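Local coordinates for tumor necrosis factor ligand superfamily member 9 (Mus musculus, PDB 6MKB), which acts as a cytokine that binds the receptor TNFRSF9 (4-1BB) and induces the proliferation of activated T-cells, at residues V9-L21 with W149-L163. Sequence-based numbering, arbitrary orientation.
Sequences VFAKLLAKNQASL and WELSYPNTTSFGLFL. With NA (sodium ion), chain O; SO4 (sulfate ion), chain M.
Strands 10-15 and 158-163 pair antiparallel in the TNF homology domain, joining the first strand of the chain to the last. Backbone hydrogen bonds link the two segments all the way from Val9, which accepts from Leu163 N, to Ala15; Leu13 N to Phe159 O measures 2.7 Å, and Ala15 N to Thr157 O is nearly straight at 174°. Phe10, Lys12, Leu14, Ser158 and Phe162 lie on one face of the sheet, Ala11, Leu13, Phe159 and Leu161 on the other. The rings of Phe10 and Phe162 meet rim to rim, with CD1 of Phe10 3.5 Å from CD2 of Phe162 and planes at 32°. CB of Phe162 lies at the edge of the Phe10 ring, in its plane. On the other face, Leu13 runs alongside Phe159, its CD1 4.1 Å from CD2 of the ring.

Pairing breaks at the loop 152-157, where Asn155 O binds the sodium ion with Lys67 and Ser69. Asn17 bridges the gap: its OD1 accepts a bent hydrogen bond from Tyr153 N, 3.0 Å away, the donor lying off the plane of the side-chain amide. Gln18 and Leu151 then exchange two backbone hydrogen bonds in a single bridge.

Leu13 and Ala15 pack on strand 24-29, and Ala11 and Leu161 on strand 43-46. Strand 58-70 flanks the last strand; its Tyr61 stacks on Phe162, which also stacks on Phe162 of the second subunit at the dimer interface.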
loop_
_atom_site.group_PDB
_atom_site.type_symbol
_atom_site.label_atom_id
_atom_site.label_comp_id
_atom_site.label_asym_id
_atom_site.label_seq_id
_atom_site.Cartn_x
_atom_site.Cartn_y
_atom_site.Cartn_z
ATOM N N VAL B 9 4.563 14.155 -11.271
ATOM C CA VAL B 9 3.267 14.530 -10.712
ATOM C C VAL B 9 3.017 13.578 -9.560
ATOM O O VAL B 9 2.895 12.372 -9.774
ATOM C CB VAL B 9 2.151 14.538 -11.779
ATOM C CG1 VAL B 9 0.787 14.813 -11.149
ATOM C CG2 VAL B 9 2.452 15.549 -12.887
ATOM N N PHE B 10 3.070 14.108 -8.321
ATOM C CA PHE B 10 2.951 13.339 -7.081
ATOM C C PHE B 10 2.360 14.177 -5.963
ATOM O O PHE B 10 2.656 15.365 -5.847
ATOM C CB PHE B 10 4.360 12.808 -6.650
ATOM C CG PHE B 10 4.411 12.014 -5.350
ATOM C CD1 PHE B 10 4.053 10.672 -5.320
ATOM C CD2 PHE B 10 4.820 12.612 -4.164
ATOM C CE1 PHE B 10 4.089 9.947 -4.126
ATOM C CE2 PHE B 10 4.870 11.884 -2.976
ATOM C CZ PHE B 10 4.505 10.557 -2.965
ATOM N N ALA B 11 1.561 13.533 -5.109
ATOM C CA ALA B 11 0.974 14.130 -3.910
ATOM C C ALA B 11 0.895 13.100 -2.788
ATOM O O ALA B 11 0.623 11.933 -3.048
ATOM C CB ALA B 11 -0.407 14.685 -4.209
ATOM N N LYS B 12 1.153 13.531 -1.556
ATOM C CA LYS B 12 1.024 12.724 -0.340
ATOM C C LYS B 12 0.532 13.631 0.764
ATOM O O LYS B 12 1.318 14.394 1.330
ATOM C CB LYS B 12 2.327 11.992 0.061
ATOM C CG LYS B 12 2.083 10.952 1.159
ATOM C CD LYS B 12 3.355 10.297 1.707
ATOM C CE LYS B 12 3.022 9.636 3.023
ATOM N NZ LYS B 12 4.130 8.806 3.541
ATOM N N LEU B 13 -0.783 13.597 1.006
ATOM C CA LEU B 13 -1.474 14.392 2.026
ATOM C C LEU B 13 -1.489 13.629 3.322
ATOM O O LEU B 13 -1.509 12.409 3.292
ATOM C CB LEU B 13 -2.914 14.753 1.586
ATOM C CG LEU B 13 -3.058 15.423 0.215
ATOM C CD1 LEU B 13 -4.495 15.664 -0.116
ATOM C CD2 LEU B 13 -2.291 16.712 0.130
ATOM N N LEU B 14 -1.453 14.335 4.457
ATOM C CA LEU B 14 -1.452 13.732 5.795
ATOM C C LEU B 14 -2.708 14.173 6.503
ATOM O O LEU B 14 -3.042 15.353 6.493
ATOM C CB LEU B 14 -0.180 14.102 6.590
ATOM C CG LEU B 14 1.188 13.823 5.925
ATOM C CD1 LEU B 14 2.305 14.235 6.852
ATOM C CD2 LEU B 14 1.358 12.347 5.548
ATOM N N ALA B 15 -3.453 13.210 7.044
ATOM C CA ALA B 15 -4.752 13.461 7.646
ATOM C C ALA B 15 -4.670 14.325 8.892
ATOM O O ALA B 15 -3.813 14.106 9.751
ATOM C CB ALA B 15 -5.435 12.136 7.972
ATOM N N LYS B 16 -5.588 15.297 8.998
ATOM C CA LYS B 16 -5.737 16.106 10.203
ATOM C C LYS B 16 -6.228 15.172 11.313
ATOM O O LYS B 16 -6.819 14.126 11.018
ATOM C CB LYS B 16 -6.700 17.264 9.967
ATOM C CG LYS B 16 -6.074 18.435 9.226
ATOM C CD LYS B 16 -6.971 19.651 9.309
ATOM C CE LYS B 16 -6.500 20.785 8.433
ATOM N NZ LYS B 16 -7.345 22.000 8.588
ATOM N N ASN B 17 -5.921 15.492 12.568
ATOM C CA ASN B 17 -6.288 14.638 13.691
ATOM C C ASN B 17 -7.799 14.417 13.799
ATOM O O ASN B 17 -8.603 15.274 13.437
ATOM C CB ASN B 17 -5.722 15.186 15.003
ATOM C CG ASN B 17 -4.268 14.827 15.207
ATOM O OD1 ASN B 17 -3.574 14.355 14.290
ATOM N ND2 ASN B 17 -3.771 15.040 16.413
ATOM N N GLN B 18 -8.151 13.225 14.265
ATOM C CA GLN B 18 -9.502 12.743 14.489
ATOM C C GLN B 18 -9.469 11.970 15.814
ATOM O O GLN B 18 -8.977 10.838 15.855
ATOM C CB GLN B 18 -9.923 11.874 13.287
ATOM C CG GLN B 18 -11.363 12.023 12.862
ATOM C CD GLN B 18 -11.677 13.373 12.289
ATOM O OE1 GLN B 18 -11.199 13.748 11.216
ATOM N NE2 GLN B 18 -12.512 14.122 12.996
ATOM N N ALA B 19 -9.916 12.621 16.909
ATOM C CA ALA B 19 -9.883 12.127 18.302
ATOM C C ALA B 19 -10.660 10.826 18.537
ATOM O O ALA B 19 -10.353 10.093 19.480
ATOM C CB ALA B 19 -10.403 13.206 19.248
ATOM N N SER B 20 -11.669 10.565 17.713
ATOM C CA SER B 20 -12.525 9.373 17.778
ATOM C C SER B 20 -13.008 9.048 16.382
ATOM O O SER B 20 -12.847 9.880 15.485
ATOM C CB SER B 20 -13.704 9.603 18.725
ATOM O OG SER B 20 -14.601 10.580 18.221
ATOM N N LEU B 21 -13.582 7.858 16.180
ATOM C CA LEU B 21 -14.033 7.495 14.847
ATOM C C LEU B 21 -15.508 7.802 14.640
ATOM O O LEU B 21 -16.323 7.707 15.552
ATOM C CB LEU B 21 -13.739 6.020 14.528
ATOM C CG LEU B 21 -12.288 5.546 14.591
ATOM C CD1 LEU B 21 -12.187 4.083 14.227
ATOM C CD2 LEU B 21 -11.343 6.415 13.733
ATOM N N TRP B 149 -10.482 4.258 19.290
ATOM C CA TRP B 149 -9.514 4.427 18.202
ATOM C C TRP B 149 -9.495 5.857 17.752
ATOM O O TRP B 149 -10.503 6.550 17.874
ATOM C CB TRP B 149 -9.822 3.512 17.007
ATOM C CG TRP B 149 -9.743 2.042 17.303
ATOM C CD1 TRP B 149 -10.770 1.226 17.658
ATOM C CD2 TRP B 149 -8.565 1.219 17.273
ATOM N NE1 TRP B 149 -10.319 -0.063 17.806
ATOM C CE2 TRP B 149 -8.968 -0.098 17.572
ATOM C CE3 TRP B 149 -7.210 1.458 16.963
ATOM C CZ2 TRP B 149 -8.062 -1.179 17.590
ATOM C CZ3 TRP B 149 -6.317 0.392 16.954
ATOM C CH2 TRP B 149 -6.744 -0.909 17.267
ATOM N N GLU B 150 -8.356 6.301 17.211
ATOM C CA GLU B 150 -8.190 7.671 16.740
ATOM C C GLU B 150 -7.204 7.736 15.578
ATOM O O GLU B 150 -6.410 6.807 15.359
ATOM C CB GLU B 150 -7.700 8.583 17.896
ATOM C CG GLU B 150 -6.252 8.333 18.306
ATOM C CD GLU B 150 -5.683 9.161 19.436
ATOM O OE1 GLU B 150 -4.724 8.681 20.079
ATOM O OE2 GLU B 150 -6.183 10.280 19.686
ATOM N N LEU B 151 -7.265 8.855 14.843
ATOM C CA LEU B 151 -6.330 9.192 13.780
ATOM C C LEU B 151 -5.530 10.338 14.310
ATOM O O LEU B 151 -6.092 11.414 14.489
ATOM C CB LEU B 151 -7.021 9.555 12.435
ATOM C CG LEU B 151 -8.007 8.576 11.802
ATOM C CD1 LEU B 151 -8.351 9.036 10.396
ATOM C CD2 LEU B 151 -7.449 7.158 11.754
ATOM N N SER B 152 -4.265 10.111 14.665
ATOM C CA SER B 152 -3.456 11.175 15.237
ATOM C C SER B 152 -2.027 11.220 14.712
ATOM O O SER B 152 -1.490 10.223 14.265
ATOM C CB SER B 152 -3.416 11.037 16.756
ATOM O OG SER B 152 -2.820 9.818 17.172
ATOM N N TYR B 153 -1.409 12.385 14.817
ATOM C CA TYR B 153 -0.001 12.610 14.544
ATOM C C TYR B 153 0.774 12.096 15.794
ATOM O O TYR B 153 0.248 12.268 16.895
ATOM C CB TYR B 153 0.234 14.109 14.287
ATOM C CG TYR B 153 1.690 14.445 14.072
ATOM C CD1 TYR B 153 2.262 14.364 12.807
ATOM C CD2 TYR B 153 2.514 14.794 15.142
ATOM C CE1 TYR B 153 3.614 14.621 12.612
ATOM C CE2 TYR B 153 3.868 15.047 14.957
ATOM C CZ TYR B 153 4.413 14.960 13.687
ATOM O OH TYR B 153 5.744 15.193 13.474
ATOM N N PRO B 154 1.937 11.394 15.707
ATOM C CA PRO B 154 2.794 11.144 14.531
ATOM C C PRO B 154 2.462 9.902 13.695
ATOM O O PRO B 154 3.100 9.722 12.665
ATOM C CB PRO B 154 4.197 11.054 15.158
ATOM C CG PRO B 154 3.961 10.443 16.501
ATOM C CD PRO B 154 2.608 10.952 16.953
ATOM N N ASN B 155 1.476 9.080 14.083
ATOM C CA ASN B 155 1.073 7.931 13.257
ATOM C C ASN B 155 -0.011 8.415 12.306
ATOM O O ASN B 155 -1.201 8.107 12.473
ATOM C CB ASN B 155 0.582 6.761 14.120
ATOM C CG ASN B 155 1.592 6.251 15.092
ATOM O OD1 ASN B 155 2.764 6.069 14.758
ATOM N ND2 ASN B 155 1.150 6.008 16.317
ATOM N N THR B 156 0.403 9.236 11.339
ATOM C CA THR B 156 -0.510 9.918 10.450
ATOM C C THR B 156 -0.933 9.108 9.224
ATOM O O THR B 156 -0.106 8.651 8.443
ATOM C CB THR B 156 0.076 11.252 10.001
ATOM O OG1 THR B 156 1.077 11.649 10.932
ATOM C CG2 THR B 156 -0.977 12.325 9.888
ATOM N N THR B 157 -2.252 9.013 9.049
ATOM C CA THR B 157 -2.948 8.442 7.912
ATOM C C THR B 157 -2.613 9.342 6.693
ATOM O O THR B 157 -2.483 10.564 6.823
ATOM C CB THR B 157 -4.447 8.372 8.282
ATOM O OG1 THR B 157 -4.621 7.369 9.294
ATOM C CG2 THR B 157 -5.385 8.130 7.077
ATOM N N SER B 158 -2.403 8.724 5.543
ATOM C CA SER B 158 -2.037 9.455 4.344
ATOM C C SER B 158 -2.870 9.028 3.137
ATOM O O SER B 158 -3.468 7.947 3.091
ATOM C CB SER B 158 -0.554 9.276 4.040
ATOM O OG SER B 158 -0.251 7.907 3.794
ATOM N N PHE B 159 -2.936 9.932 2.177
ATOM C CA PHE B 159 -3.613 9.740 0.921
ATOM C C PHE B 159 -2.825 10.492 -0.127
ATOM O O PHE B 159 -2.325 11.589 0.139
ATOM C CB PHE B 159 -5.069 10.208 1.032
ATOM C CG PHE B 159 -5.774 10.743 -0.190
ATOM C CD1 PHE B 159 -5.977 9.932 -1.308
ATOM C CD2 PHE B 159 -6.360 12.007 -0.173
ATOM C CE1 PHE B 159 -6.657 10.423 -2.436
ATOM C CE2 PHE B 159 -7.083 12.479 -1.276
ATOM C CZ PHE B 159 -7.218 11.690 -2.404
ATOM N N GLY B 160 -2.681 9.872 -1.287
ATOM C CA GLY B 160 -1.999 10.498 -2.410
ATOM C C GLY B 160 -2.144 9.755 -3.718
ATOM O O GLY B 160 -2.933 8.813 -3.826
ATOM N N LEU B 161 -1.376 10.192 -4.715
ATOM C CA LEU B 161 -1.344 9.632 -6.068
ATOM C C LEU B 161 -0.141 10.132 -6.814
ATOM O O LEU B 161 0.545 11.058 -6.361
ATOM C CB LEU B 161 -2.630 9.912 -6.916
ATOM C CG LEU B 161 -3.370 11.279 -6.819
ATOM C CD1 LEU B 161 -2.496 12.434 -7.142
ATOM C CD2 LEU B 161 -4.495 11.328 -7.777
ATOM N N PHE B 162 0.129 9.486 -7.946
ATOM C CA PHE B 162 1.170 9.870 -8.864
ATOM C C PHE B 162 0.814 9.469 -10.282
ATOM O O PHE B 162 0.236 8.413 -10.493
ATOM C CB PHE B 162 2.549 9.345 -8.472
ATOM C CG PHE B 162 2.758 7.932 -8.022
ATOM C CD1 PHE B 162 3.027 6.929 -8.944
ATOM C CD2 PHE B 162 2.892 7.629 -6.660
ATOM C CE1 PHE B 162 3.366 5.628 -8.508
ATOM C CE2 PHE B 162 3.226 6.334 -6.230
ATOM C CZ PHE B 162 3.483 5.349 -7.152
ATOM N N LEU B 163 1.148 10.332 -11.255
ATOM C CA LEU B 163 0.900 10.074 -12.659
ATOM C C LEU B 163 1.928 9.082 -13.180
ATOM O O LEU B 163 3.128 9.362 -13.172
ATOM C CB LEU B 163 0.894 11.379 -13.478
ATOM C CG LEU B 163 0.646 11.269 -15.001
ATOM C CD1 LEU B 163 -0.679 10.541 -15.304
ATOM C CD2 LEU B 163 0.618 12.654 -15.637
HETATM NA NA NA O . -3.083 7.334 14.044
HETATM S S SO4 M . -5.244 18.762 13.600
HETATM O O1 SO4 M . -6.549 18.140 13.253
HETATM O O2 SO4 M . -5.245 20.156 13.075
HETATM O O3 SO4 M . -5.113 18.809 15.082
HETATM O O4 SO4 M . -4.125 17.969 13.023
HETATM O O HOH W 1 4.406 11.872 -13.139
HETATM O O HOH W 2 -8.358 10.610 21.287
#